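Local coordinates for restriction endonuclease THAI (Thermoplasma acidophilum, PDB 3NDH), which cleaves DNA as a restriction endonuclease, binding its specific substrate sequence by intercalating into the duplex without flipping bases out, at residues Y151-V156 against E196-I201. Residues are numbered along the deposited sequence; the frame is centred on the assembly and turned at random.
Sequences YIPDYV and EETMSI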
# COMPACT_ATOMS: atom_id res chain seq x y z
N TYR A 151 -19.94 9.41 -9.61
CA TYR A 151 -20.83 8.49 -8.90
C TYR A 151 -21.50 7.62 -9.97
O TYR A 151 -22.28 8.11 -10.77
CB TYR A 151 -21.89 9.24 -8.08
CG TYR A 151 -23.10 8.43 -7.65
CD1 TYR A 151 -23.00 7.09 -7.28
CD2 TYR A 151 -24.36 9.02 -7.63
CE1 TYR A 151 -24.12 6.36 -6.92
CE2 TYR A 151 -25.48 8.30 -7.26
CZ TYR A 151 -25.33 6.97 -6.90
OH TYR A 151 -26.46 6.23 -6.53
N ILE A 152 -21.14 6.34 -9.97
CA ILE A 152 -21.62 5.38 -10.95
C ILE A 152 -22.49 4.38 -10.20
O ILE A 152 -21.97 3.49 -9.54
CB ILE A 152 -20.44 4.69 -11.67
CG1 ILE A 152 -19.50 5.73 -12.31
CG2 ILE A 152 -20.99 3.76 -12.74
CD1 ILE A 152 -18.23 5.19 -12.92
N PRO A 153 -23.82 4.55 -10.26
CA PRO A 153 -24.72 3.64 -9.55
C PRO A 153 -24.51 2.18 -9.92
O PRO A 153 -24.14 1.86 -11.06
CB PRO A 153 -26.11 4.12 -9.96
CG PRO A 153 -25.94 5.53 -10.38
CD PRO A 153 -24.56 5.61 -10.97
N ASP A 154 -24.75 1.29 -8.97
CA ASP A 154 -24.75 -0.14 -9.24
C ASP A 154 -25.59 -0.52 -10.47
O ASP A 154 -25.19 -1.35 -11.27
CB ASP A 154 -25.18 -0.97 -8.01
CG ASP A 154 -26.51 -0.54 -7.39
OD1 ASP A 154 -27.21 0.35 -7.89
OD2 ASP A 154 -26.82 -1.10 -6.31
N TYR A 155 -26.74 0.12 -10.64
CA TYR A 155 -27.62 -0.25 -11.76
C TYR A 155 -27.06 0.17 -13.13
O TYR A 155 -27.33 -0.47 -14.15
CB TYR A 155 -29.06 0.26 -11.55
CG TYR A 155 -29.21 1.72 -11.19
CD1 TYR A 155 -29.21 2.71 -12.17
CD2 TYR A 155 -29.40 2.12 -9.88
CE1 TYR A 155 -29.37 4.04 -11.85
CE2 TYR A 155 -29.55 3.46 -9.55
CZ TYR A 155 -29.53 4.41 -10.54
OH TYR A 155 -29.68 5.74 -10.20
N VAL A 156 -26.25 1.23 -13.16
CA VAL A 156 -25.54 1.58 -14.40
C VAL A 156 -24.52 0.50 -14.78
O VAL A 156 -24.46 0.04 -15.93
CB VAL A 156 -24.86 2.96 -14.28
CG1 VAL A 156 -23.87 3.15 -15.44
CG2 VAL A 156 -25.91 4.07 -14.26
N GLU A 196 -25.94 8.36 -18.90
CA GLU A 196 -26.71 9.53 -18.49
C GLU A 196 -26.99 9.54 -16.98
O GLU A 196 -27.04 10.60 -16.37
CB GLU A 196 -28.04 9.58 -19.26
CG GLU A 196 -28.75 10.92 -19.23
CD GLU A 196 -29.53 11.17 -17.95
OE1 GLU A 196 -30.02 10.21 -17.32
OE2 GLU A 196 -29.66 12.36 -17.57
N GLU A 197 -27.14 8.36 -16.38
CA GLU A 197 -27.47 8.25 -14.95
C GLU A 197 -26.24 8.35 -14.04
O GLU A 197 -26.39 8.37 -12.82
CB GLU A 197 -28.24 6.96 -14.67
CG GLU A 197 -29.67 7.03 -15.21
CD GLU A 197 -30.45 5.72 -15.13
OE1 GLU A 197 -29.83 4.64 -15.06
OE2 GLU A 197 -31.69 5.77 -15.15
N THR A 198 -25.06 8.38 -14.62
CA THR A 198 -23.83 8.66 -13.86
C THR A 198 -23.73 10.15 -13.59
O THR A 198 -24.03 10.97 -14.46
CB THR A 198 -22.61 8.13 -14.60
OG1 THR A 198 -22.62 6.70 -14.53
CG2 THR A 198 -21.28 8.68 -14.01
N MET A 199 -23.31 10.48 -12.37
CA MET A 199 -23.16 11.87 -11.95
C MET A 199 -21.70 12.16 -11.75
O MET A 199 -20.90 11.26 -11.46
CB MET A 199 -23.94 12.10 -10.65
CG MET A 199 -25.41 11.83 -10.82
SD MET A 199 -26.35 12.20 -9.34
CE MET A 199 -26.12 13.96 -9.18
N SER A 200 -21.32 13.42 -11.94
CA SER A 200 -19.93 13.79 -11.79
C SER A 200 -19.74 15.21 -11.32
O SER A 200 -20.63 16.05 -11.47
CB SER A 200 -19.17 13.58 -13.09
OG SER A 200 -19.68 14.39 -14.13
N ILE A 201 -18.57 15.44 -10.74
CA ILE A 201 -18.07 16.78 -10.45
C ILE A 201 -16.76 16.86 -11.20
O ILE A 201 -15.82 16.11 -10.92
CB ILE A 201 -17.83 16.98 -8.95
CG1 ILE A 201 -19.16 16.86 -8.18
CG2 ILE A 201 -17.20 18.37 -8.70
CD1 ILE A 201 -19.00 16.77 -6.69
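Tyr151 and Met199 form an antiparallel hydrogen-bonded pair: Tyr151 N donates to Met199 O at 2.8 Å, and Met199 N returns a bond to Tyr151 O at 3.0 Å. Their side chains leave the same face of the sheet and lie side by side. With CG anti to the backbone N (chi1 162°), the tyrosine ring brings its CD2 edge to Met199 SD at 4.1 Å, a Met-aromatic contact near the ring plane. The bend at chi3 (64°) turns CE away, and the flexible side chain packs on Lys21, Phe24 and Arg25 of helix 19-25.

Thr198, just before the strand, offers two different branches. Its methyl CG2 lies 3.4 Å from Tyr151 O and packs on Ile152 CG1, while OG1 passes near Ile152 CG2 and Val156 CG1 and is satisfied by a hydrogen bond to Ile192 O. Pro153, at the N-cap position, suits a site where the chain changes course; its CG approaches Glu197 O at 3.8 Å, and CG and CB lie over the rims of the Tyr151 and Tyr155 ring faces respectively.

In the first turn of the helix, Val156 CG2 meets Glu197 CB at 3.7 Å. The extended glutamate sends OE1 to the edge of Tyr155, 3.3 Å from CE1, with carboxylate and ring planes 84° apart. The slightly positive ring C-H groups probably suit this oxygen, which also forms a salt bridge with Arg159.

This is border-strand pairing in the mixed sheet of a PD-(D/E)XK-clan endonuclease, packing whose nearest atom is about 13 Å from the bound DNA: outermost strand 199-204 joins strand 146-152 and helix 154-164, between strand 135-141 at Ile152 and helix 19-25.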